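Local coordinates for protein type II restriction enzyme BsoBI (Geobacillus stearothermophilus, PDB 1DC1) that cuts double-stranded DNA as a homodimeric type II restriction endonuclease, recognising the degenerate sequence 5'-CYCGRG-3' and cleaving after its first cytosine, at residues 150-163 with 177-191. Numbering follows the deposited sequence.
Sequences LDIANIPYKWLDSR and DYELETFAKGISWTI
Lys-158 and Ser-188 form a hydrogen-bonded antiparallel pair, joining strand 157-161 to strand 186-191 in the mixed sheet of this PD-(D/E)XK-clan nuclease. Lys-158 N gives to Ser-188 O at 2.9 Å and Ser-188 N returns to Lys-158 O at 2.8 Å. Where segment 177-191 turns a corner at Lys-185, Leu-160 O takes the Lys-185 N-H and Ser-162 N reaches back to Phe-183 O; toward the Ile-191 end, a water donates to Pro-156 O and accepts from Thr-190 N.

On the face toward helix 110-152, Ile-187 meets the Tyr-157 ring with CG2 and Trp-159 CB with CD1. With CG between backbone N and carbonyl carbon (chi1 65°), Tyr-157 stands up from the sheet and its OH donates to Asp-177 OD2 at 2.6 Å, meeting that oxygen from above the carboxylate plane. Asp-177 OD2 also lies 2.6 Å from Asp-151 OD2, so one acid probably holds a proton; Arg-144 pairs with Asp-177 OD1. A phenylalanine in place of Tyr-157 would probably leave Asp-177 OD2 without its hydroxyl donor and this acid pair less well compensated.

Leu-180 CD1 sits over the five-membered ring of Trp-159, a CH-pi contact at 3.5 Å from the centroid, while Leu-150 CD2 rests over one face of Trp-189, toward its rim. Past strand 157-161, the Arg-163 guanidinium lies flat on Phe-183, planes 11° apart, and in a salt bridge its NH1 donates, in the guanidinium plane, to the syn lone pair of Asp-161 OD1 at 2.9 Å.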
ATOM      1  N   LEU D 150     -28.925 -14.972  -8.494  1.00 15.14           N
ATOM      2  CA  LEU D 150     -29.621 -15.224  -9.782  1.00 12.52           C
ATOM      3  C   LEU D 150     -30.178 -16.645  -9.750  1.00 16.60           C
ATOM      4  O   LEU D 150     -31.341 -16.864 -10.129  1.00 13.69           O
ATOM      5  CB  LEU D 150     -28.685 -15.079 -11.022  1.00 14.09           C
ATOM      6  CG  LEU D 150     -28.198 -13.639 -11.310  1.00 14.79           C
ATOM      7  CD1 LEU D 150     -27.029 -13.569 -12.254  1.00 14.56           C
ATOM      8  CD2 LEU D 150     -29.350 -12.900 -11.889  1.00 16.19           C
ATOM      9  N   ASP D 151     -29.349 -17.591  -9.301  1.00 12.68           N
ATOM     10  CA  ASP D 151     -29.755 -18.996  -9.226  1.00 12.02           C
ATOM     11  C   ASP D 151     -30.954 -19.159  -8.309  1.00 14.67           C
ATOM     12  O   ASP D 151     -31.936 -19.798  -8.682  1.00 16.05           O
ATOM     13  CB  ASP D 151     -28.619 -19.872  -8.707  1.00 13.32           C
ATOM     14  CG  ASP D 151     -27.443 -19.961  -9.682  1.00 14.43           C
ATOM     15  OD1 ASP D 151     -27.604 -19.550 -10.852  1.00 14.55           O
ATOM     16  OD2 ASP D 151     -26.357 -20.435  -9.268  1.00 16.90           O
ATOM     17  N   ILE D 152     -30.885 -18.591  -7.109  1.00 17.34           N
ATOM     18  CA  ILE D 152     -31.992 -18.712  -6.145  1.00 18.08           C
ATOM     19  C   ILE D 152     -33.295 -18.090  -6.693  1.00 17.55           C
ATOM     20  O   ILE D 152     -34.410 -18.547  -6.365  1.00 16.87           O
ATOM     21  CB  ILE D 152     -31.609 -18.105  -4.742  1.00 16.57           C
ATOM     22  CG1 ILE D 152     -30.394 -18.859  -4.155  1.00 21.47           C
ATOM     23  CG2 ILE D 152     -32.772 -18.289  -3.731  1.00 20.13           C
ATOM     24  CD1 ILE D 152     -29.525 -18.040  -3.223  0.62 19.11           C
ATOM     25  N   ALA D 153     -33.148 -17.102  -7.575  1.00 16.46           N
ATOM     26  CA  ALA D 153     -34.294 -16.429  -8.175  1.00 14.99           C
ATOM     27  C   ALA D 153     -34.705 -17.070  -9.490  1.00 14.60           C
ATOM     28  O   ALA D 153     -35.611 -16.579 -10.173  1.00 17.41           O
ATOM     29  CB  ALA D 153     -33.960 -14.931  -8.390  1.00 15.72           C
ATOM     30  N   ASN D 154     -34.033 -18.152  -9.858  1.00 14.16           N
ATOM     31  CA  ASN D 154     -34.340 -18.854 -11.103  1.00 15.95           C
ATOM     32  C   ASN D 154     -34.169 -17.922 -12.315  1.00 20.74           C
ATOM     33  O   ASN D 154     -35.000 -17.913 -13.221  1.00 21.33           O
ATOM     34  CB  ASN D 154     -35.779 -19.447 -11.086  1.00 13.32           C
ATOM     35  CG  ASN D 154     -36.025 -20.364 -12.277  1.00 16.28           C
ATOM     36  OD1 ASN D 154     -35.092 -21.030 -12.744  1.00 19.04           O
ATOM     37  ND2 ASN D 154     -37.236 -20.383 -12.798  1.00 15.47           N
ATOM     38  N   ILE D 155     -33.081 -17.155 -12.344  1.00 17.84           N
ATOM     39  CA  ILE D 155     -32.795 -16.223 -13.443  1.00 13.80           C
ATOM     40  C   ILE D 155     -31.536 -16.692 -14.168  1.00 18.58           C
ATOM     41  O   ILE D 155     -30.446 -16.720 -13.600  1.00 17.71           O
ATOM     42  CB  ILE D 155     -32.562 -14.775 -12.902  1.00 14.68           C
ATOM     43  CG1 ILE D 155     -33.826 -14.268 -12.207  1.00 20.38           C
ATOM     44  CG2 ILE D 155     -32.167 -13.800 -14.033  1.00 12.96           C
ATOM     45  CD1 ILE D 155     -33.625 -12.951 -11.485  1.00 25.11           C
ATOM     46  N   PRO D 156     -31.666 -17.098 -15.428  1.00 20.60           N
ATOM     47  CA  PRO D 156     -30.433 -17.526 -16.081  1.00 21.46           C
ATOM     48  C   PRO D 156     -29.482 -16.334 -16.341  1.00 19.76           C
ATOM     49  O   PRO D 156     -29.865 -15.165 -16.293  1.00 16.51           O
ATOM     50  CB  PRO D 156     -30.909 -18.162 -17.385  1.00 22.46           C
ATOM     51  CG  PRO D 156     -32.263 -17.650 -17.626  1.00 23.52           C
ATOM     52  CD  PRO D 156     -32.846 -17.209 -16.302  1.00 24.56           C
ATOM     53  N   TYR D 157     -28.233 -16.650 -16.625  1.00 18.84           N
ATOM     54  CA  TYR D 157     -27.265 -15.618 -16.913  1.00 15.67           C
ATOM     55  C   TYR D 157     -26.213 -16.167 -17.892  1.00 19.44           C
ATOM     56  O   TYR D 157     -26.194 -17.365 -18.185  1.00 19.75           O
ATOM     57  CB  TYR D 157     -26.626 -15.122 -15.592  1.00  9.44           C
ATOM     58  CG  TYR D 157     -25.804 -16.162 -14.855  1.00  9.99           C
ATOM     59  CD1 TYR D 157     -24.451 -16.400 -15.222  1.00 13.04           C
ATOM     60  CD2 TYR D 157     -26.360 -16.908 -13.806  1.00 11.91           C
ATOM     61  CE1 TYR D 157     -23.655 -17.347 -14.572  1.00 11.69           C
ATOM     62  CE2 TYR D 157     -25.589 -17.867 -13.140  1.00 15.72           C
ATOM     63  CZ  TYR D 157     -24.213 -18.083 -13.534  1.00 16.72           C
ATOM     64  OH  TYR D 157     -23.404 -19.027 -12.895  1.00 17.24           O
ATOM     65  N   LYS D 158     -25.397 -15.266 -18.441  1.00 18.24           N
ATOM     66  CA  LYS D 158     -24.298 -15.630 -19.317  1.00 17.16           C
ATOM     67  C   LYS D 158     -23.073 -15.116 -18.598  1.00 14.00           C
ATOM     68  O   LYS D 158     -23.184 -14.200 -17.773  1.00 16.23           O
ATOM     69  CB  LYS D 158     -24.440 -14.940 -20.661  1.00 20.59           C
ATOM     70  CG  LYS D 158     -25.801 -15.192 -21.287  1.00 27.08           C
ATOM     71  CD  LYS D 158     -25.894 -14.539 -22.617  1.00 33.97           C
ATOM     72  CE  LYS D 158     -25.521 -15.500 -23.686  1.00 40.15           C
ATOM     73  NZ  LYS D 158     -26.754 -16.196 -24.097  1.00 46.47           N
ATOM     74  N   TRP D 159     -21.929 -15.732 -18.861  1.00 18.34           N
ATOM     75  CA  TRP D 159     -20.734 -15.288 -18.220  1.00 16.10           C
ATOM     76  C   TRP D 159     -19.583 -15.160 -19.185  1.00 14.63           C
ATOM     77  O   TRP D 159     -19.591 -15.722 -20.266  1.00 17.31           O
ATOM     78  CB  TRP D 159     -20.395 -16.220 -17.093  1.00 15.63           C
ATOM     79  CG  TRP D 159     -19.936 -17.539 -17.560  1.00 19.71           C
ATOM     80  CD1 TRP D 159     -20.688 -18.501 -18.168  1.00 19.62           C
ATOM     81  CD2 TRP D 159     -18.614 -18.099 -17.381  1.00 20.76           C
ATOM     82  NE1 TRP D 159     -19.915 -19.635 -18.369  1.00 19.29           N
ATOM     83  CE2 TRP D 159     -18.647 -19.408 -17.897  1.00 19.17           C
ATOM     84  CE3 TRP D 159     -17.411 -17.611 -16.830  1.00 17.26           C
ATOM     85  CZ2 TRP D 159     -17.522 -20.239 -17.881  1.00 20.83           C
ATOM     86  CZ3 TRP D 159     -16.308 -18.428 -16.811  1.00 22.10           C
ATOM     87  CH2 TRP D 159     -16.367 -19.731 -17.332  1.00 21.73           C
ATOM     88  N   LEU D 160     -18.594 -14.389 -18.769  1.00 19.41           N
ATOM     89  CA  LEU D 160     -17.409 -14.110 -19.552  1.00 20.41           C
ATOM     90  C   LEU D 160     -16.195 -14.674 -18.807  1.00 21.26           C
ATOM     91  O   LEU D 160     -15.948 -14.379 -17.636  1.00 19.07           O
ATOM     92  CB  LEU D 160     -17.311 -12.583 -19.799  1.00 16.24           C
ATOM     93  CG  LEU D 160     -16.446 -12.102 -20.964  1.00 18.05           C
ATOM     94  CD1 LEU D 160     -16.968 -12.604 -22.326  1.00 18.35           C
ATOM     95  CD2 LEU D 160     -16.417 -10.599 -20.929  1.00 18.67           C
ATOM     96  N   ASP D 161     -15.465 -15.519 -19.510  1.00 19.21           N
ATOM     97  CA  ASP D 161     -14.310 -16.198 -18.959  1.00 22.13           C
ATOM     98  C   ASP D 161     -13.084 -15.298 -18.945  1.00 25.38           C
ATOM     99  O   ASP D 161     -12.580 -14.923 -20.016  1.00 27.95           O
ATOM    100  CB  ASP D 161     -14.055 -17.438 -19.813  1.00 27.90           C
ATOM    101  CG  ASP D 161     -13.196 -18.468 -19.106  1.00 34.49           C
ATOM    102  OD1 ASP D 161     -12.258 -18.073 -18.377  1.00 33.68           O
ATOM    103  OD2 ASP D 161     -13.459 -19.673 -19.289  1.00 33.81           O
ATOM    104  N   SER D 162     -12.611 -14.944 -17.741  1.00 26.12           N
ATOM    105  CA  SER D 162     -11.431 -14.074 -17.568  1.00 26.17           C
ATOM    106  C   SER D 162     -10.180 -14.612 -18.300  1.00 28.50           C
ATOM    107  O   SER D 162      -9.291 -13.833 -18.686  1.00 28.06           O
ATOM    108  CB  SER D 162     -11.126 -13.917 -16.096  1.00 20.82           C
ATOM    109  OG  SER D 162     -10.772 -15.191 -15.596  1.00 23.24           O
ATOM    110  N   ARG D 163     -10.125 -15.931 -18.500  1.00 25.64           N
ATOM    111  CA  ARG D 163      -9.015 -16.550 -19.220  1.00 29.99           C
ATOM    112  C   ARG D 163      -9.026 -16.181 -20.724  1.00 35.85           C
ATOM    113  O   ARG D 163      -7.966 -16.180 -21.386  1.00 34.80           O
ATOM    114  CB  ARG D 163      -9.078 -18.075 -19.100  1.00 29.24           C
ATOM    115  CG  ARG D 163      -8.629 -18.603 -17.789  1.00 33.20           C
ATOM    116  CD  ARG D 163      -9.813 -19.148 -17.124  1.00 40.95           C
ATOM    117  NE  ARG D 163      -9.785 -20.597 -17.022  1.00 45.51           N
ATOM    118  CZ  ARG D 163     -10.841 -21.383 -17.237  1.00 46.02           C
ATOM    119  NH1 ARG D 163     -12.015 -20.872 -17.575  1.00 41.83           N
ATOM    120  NH2 ARG D 163     -10.738 -22.691 -17.049  1.00 54.36           N
ATOM    121  N   ASP D 177     -23.063 -24.329 -11.665  1.00 16.09           N
ATOM    122  CA  ASP D 177     -22.075 -23.274 -11.740  1.00 18.37           C
ATOM    123  C   ASP D 177     -21.117 -23.252 -10.512  1.00 17.91           C
ATOM    124  O   ASP D 177     -20.515 -22.229 -10.165  1.00 18.02           O
ATOM    125  CB  ASP D 177     -22.782 -21.923 -12.015  1.00 21.25           C
ATOM    126  CG  ASP D 177     -23.573 -21.411 -10.829  1.00 21.29           C
ATOM    127  OD1 ASP D 177     -23.298 -21.856  -9.691  1.00 24.23           O
ATOM    128  OD2 ASP D 177     -24.456 -20.544 -11.023  1.00 17.13           O
ATOM    129  N   TYR D 178     -20.955 -24.409  -9.880  1.00 16.41           N
ATOM    130  CA  TYR D 178     -20.029 -24.541  -8.767  1.00 17.88           C
ATOM    131  C   TYR D 178     -18.681 -23.935  -9.167  1.00 19.56           C
ATOM    132  O   TYR D 178     -18.093 -24.306 -10.204  1.00 15.78           O
ATOM    133  CB  TYR D 178     -19.831 -26.012  -8.457  1.00 17.33           C
ATOM    134  CG  TYR D 178     -18.944 -26.262  -7.290  1.00 18.42           C
ATOM    135  CD1 TYR D 178     -17.573 -26.478  -7.465  1.00 20.35           C
ATOM    136  CD2 TYR D 178     -19.483 -26.351  -6.010  1.00 17.92           C
ATOM    137  CE1 TYR D 178     -16.759 -26.783  -6.379  1.00 18.95           C
ATOM    138  CE2 TYR D 178     -18.684 -26.661  -4.907  1.00 19.27           C
ATOM    139  CZ  TYR D 178     -17.320 -26.879  -5.086  1.00 19.98           C
ATOM    140  OH  TYR D 178     -16.533 -27.191  -3.984  1.00 20.03           O
ATOM    141  N   GLU D 179     -18.189 -23.008  -8.356  1.00 20.07           N
ATOM    142  CA  GLU D 179     -16.904 -22.369  -8.618  1.00 22.09           C
ATOM    143  C   GLU D 179     -16.745 -21.619  -9.928  1.00 20.04           C
ATOM    144  O   GLU D 179     -15.603 -21.354 -10.333  1.00 22.27           O
ATOM    145  CB  GLU D 179     -15.754 -23.379  -8.526  1.00 27.96           C
ATOM    146  CG  GLU D 179     -15.287 -23.606  -7.103  1.00 41.52           C
ATOM    147  CD  GLU D 179     -14.102 -24.561  -7.002  1.00 51.14           C
ATOM    148  OE1 GLU D 179     -13.727 -25.189  -8.031  1.00 52.50           O
ATOM    149  OE2 GLU D 179     -13.545 -24.680  -5.880  1.00 60.34           O
ATOM    150  N   LEU D 180     -17.859 -21.292 -10.604  1.00 19.46           N
ATOM    151  CA  LEU D 180     -17.784 -20.494 -11.855  1.00 21.50           C
ATOM    152  C   LEU D 180     -17.165 -19.094 -11.574  1.00 19.15           C
ATOM    153  O   LEU D 180     -16.495 -18.533 -12.457  1.00 18.11           O
ATOM    154  CB  LEU D 180     -19.174 -20.325 -12.525  1.00 17.19           C
ATOM    155  CG  LEU D 180     -19.327 -19.443 -13.791  1.00 13.67           C
ATOM    156  CD1 LEU D 180     -20.395 -20.007 -14.726  1.00 14.83           C
ATOM    157  CD2 LEU D 180     -19.727 -18.039 -13.364  1.00 17.49           C
ATOM    158  N   GLU D 181     -17.368 -18.570 -10.351  1.00 18.35           N
ATOM    159  CA  GLU D 181     -16.852 -17.273  -9.933  1.00 12.81           C
ATOM    160  C   GLU D 181     -15.306 -17.160  -9.975  1.00 15.47           C
ATOM    161  O   GLU D 181     -14.726 -16.065 -10.058  1.00 15.34           O
ATOM    162  CB  GLU D 181     -17.423 -16.982  -8.571  1.00 14.64           C
ATOM    163  CG  GLU D 181     -16.866 -17.844  -7.475  1.00 15.98           C
ATOM    164  CD  GLU D 181     -17.599 -19.166  -7.300  1.00 22.08           C
ATOM    165  OE1 GLU D 181     -18.518 -19.480  -8.083  1.00 19.70           O
ATOM    166  OE2 GLU D 181     -17.227 -19.904  -6.358  1.00 22.18           O
ATOM    167  N   THR D 182     -14.649 -18.311  -9.956  1.00 17.08           N
ATOM    168  CA  THR D 182     -13.198 -18.389 -10.031  1.00 20.60           C
ATOM    169  C   THR D 182     -12.681 -17.817 -11.326  1.00 19.22           C
ATOM    170  O   THR D 182     -11.558 -17.320 -11.398  1.00 22.42           O
ATOM    171  CB  THR D 182     -12.708 -19.858  -9.978  1.00 22.21           C
ATOM    172  OG1 THR D 182     -13.052 -20.433  -8.716  1.00 26.02           O
ATOM    173  CG2 THR D 182     -11.221 -19.898 -10.170  1.00 25.08           C
ATOM    174  N   PHE D 183     -13.493 -17.905 -12.369  1.00 22.08           N
ATOM    175  CA  PHE D 183     -13.063 -17.431 -13.680  1.00 24.85           C
ATOM    176  C   PHE D 183     -13.951 -16.462 -14.392  1.00 19.97           C
ATOM    177  O   PHE D 183     -13.837 -16.297 -15.596  1.00 24.67           O
ATOM    178  CB  PHE D 183     -12.861 -18.612 -14.596  1.00 28.21           C
ATOM    179  CG  PHE D 183     -11.745 -19.478 -14.177  1.00 27.95           C
ATOM    180  CD1 PHE D 183     -10.447 -18.956 -14.122  1.00 29.04           C
ATOM    181  CD2 PHE D 183     -11.982 -20.800 -13.841  1.00 28.17           C
ATOM    182  CE1 PHE D 183      -9.390 -19.733 -13.744  1.00 32.77           C
ATOM    183  CE2 PHE D 183     -10.945 -21.600 -13.461  1.00 28.50           C
ATOM    184  CZ  PHE D 183      -9.627 -21.063 -13.412  1.00 34.18           C
ATOM    185  N   ALA D 184     -14.848 -15.832 -13.657  1.00 20.42           N
ATOM    186  CA  ALA D 184     -15.741 -14.896 -14.270  1.00 15.24           C
ATOM    187  C   ALA D 184     -15.264 -13.450 -14.193  1.00 18.16           C
ATOM    188  O   ALA D 184     -15.073 -12.886 -13.102  1.00 20.35           O
ATOM    189  CB  ALA D 184     -17.151 -15.025 -13.677  1.00 13.60           C
ATOM    190  N   LYS D 185     -15.108 -12.877 -15.394  1.00 19.30           N
ATOM    191  CA  LYS D 185     -14.714 -11.493 -15.640  1.00 19.49           C
ATOM    192  C   LYS D 185     -15.993 -10.637 -15.666  1.00 18.46           C
ATOM    193  O   LYS D 185     -15.972  -9.453 -15.375  1.00 17.47           O
ATOM    194  CB  LYS D 185     -13.955 -11.447 -16.998  1.00 21.96           C
ATOM    195  CG  LYS D 185     -13.825 -10.097 -17.723  1.00 23.83           C
ATOM    196  CD  LYS D 185     -13.162  -9.039 -16.846  1.00 23.94           C
ATOM    197  CE  LYS D 185     -12.971  -7.719 -17.583  1.00 25.30           C
ATOM    198  NZ  LYS D 185     -11.738  -7.045 -17.068  1.00 30.17           N
ATOM    199  N   GLY D 186     -17.118 -11.260 -16.002  1.00 17.49           N
ATOM    200  CA  GLY D 186     -18.381 -10.539 -16.076  1.00 15.42           C
ATOM    201  C   GLY D 186     -19.560 -11.506 -16.042  1.00 15.80           C
ATOM    202  O   GLY D 186     -19.390 -12.705 -16.282  1.00 16.95           O
ATOM    203  N   ILE D 187     -20.746 -10.989 -15.742  1.00 13.27           N
ATOM    204  CA  ILE D 187     -21.961 -11.804 -15.653  1.00 14.81           C
ATOM    205  C   ILE D 187     -23.027 -10.947 -16.290  1.00 16.35           C
ATOM    206  O   ILE D 187     -23.024  -9.709 -16.124  1.00 14.37           O
ATOM    207  CB  ILE D 187     -22.349 -12.084 -14.179  1.00 15.52           C
ATOM    208  CG1 ILE D 187     -21.224 -12.888 -13.500  1.00 15.05           C
ATOM    209  CG2 ILE D 187     -23.764 -12.740 -14.077  1.00 14.67           C
ATOM    210  CD1 ILE D 187     -21.109 -14.317 -13.974  1.00 14.31           C
ATOM    211  N   SER D 188     -23.924 -11.585 -17.025  1.00 15.47           N
ATOM    212  CA  SER D 188     -24.974 -10.842 -17.687  1.00 12.19           C
ATOM    213  C   SER D 188     -26.334 -11.499 -17.510  1.00 15.40           C
ATOM    214  O   SER D 188     -26.446 -12.704 -17.620  1.00 18.22           O
ATOM    215  CB  SER D 188     -24.614 -10.739 -19.159  1.00 16.71           C
ATOM    216  OG  SER D 188     -25.526  -9.877 -19.800  1.00 22.76           O
ATOM    217  N   TRP D 189     -27.376 -10.721 -17.262  1.00 16.26           N
ATOM    218  CA  TRP D 189     -28.729 -11.271 -17.093  1.00 17.08           C
ATOM    219  C   TRP D 189     -29.809 -10.294 -17.612  1.00 20.81           C
ATOM    220  O   TRP D 189     -29.528  -9.177 -18.098  1.00 18.38           O
ATOM    221  CB  TRP D 189     -29.040 -11.555 -15.615  1.00 16.83           C
ATOM    222  CG  TRP D 189     -29.021 -10.295 -14.755  1.00 18.40           C
ATOM    223  CD1 TRP D 189     -30.100  -9.504 -14.375  1.00 13.48           C
ATOM    224  CD2 TRP D 189     -27.839  -9.685 -14.157  1.00 17.67           C
ATOM    225  NE1 TRP D 189     -29.644  -8.459 -13.574  1.00 15.35           N
ATOM    226  CE2 TRP D 189     -28.277  -8.542 -13.428  1.00 17.01           C
ATOM    227  CE3 TRP D 189     -26.462 -10.002 -14.172  1.00 14.77           C
ATOM    228  CZ2 TRP D 189     -27.362  -7.710 -12.712  1.00 21.51           C
ATOM    229  CZ3 TRP D 189     -25.558  -9.185 -13.459  1.00 13.26           C
ATOM    230  CH2 TRP D 189     -26.005  -8.064 -12.747  1.00 14.24           C
ATOM    231  N   THR D 190     -31.058 -10.737 -17.513  1.00 21.66           N
ATOM    232  CA  THR D 190     -32.210  -9.940 -17.924  1.00 24.20           C
ATOM    233  C   THR D 190     -33.220 -10.044 -16.783  1.00 25.15           C
ATOM    234  O   THR D 190     -33.550 -11.136 -16.333  1.00 28.25           O
ATOM    235  CB  THR D 190     -32.869 -10.467 -19.200  1.00 20.21           C
ATOM    236  OG1 THR D 190     -31.945 -10.407 -20.279  1.00 23.05           O
ATOM    237  CG2 THR D 190     -34.072  -9.619 -19.553  1.00 23.02           C
ATOM    238  N   ILE D 191     -33.680  -8.894 -16.310  1.00 23.38           N
ATOM    239  CA  ILE D 191     -34.641  -8.843 -15.226  1.00 25.60           C
ATOM    240  C   ILE D 191     -35.729  -7.839 -15.650  1.00 28.60           C
ATOM    241  O   ILE D 191     -35.426  -6.730 -16.046  1.00 22.95           O
ATOM    242  CB  ILE D 191     -33.947  -8.381 -13.894  1.00 23.82           C
ATOM    243  CG1 ILE D 191     -35.001  -8.101 -12.833  1.00 29.10           C
ATOM    244  CG2 ILE D 191     -33.114  -7.124 -14.111  1.00 23.79           C
ATOM    245  CD1 ILE D 191     -35.219  -9.263 -11.907  1.00 20.46           C
TER
HETATM  246  O   HOH W   1     -31.680 -13.707 -17.667  1.00 23.66           O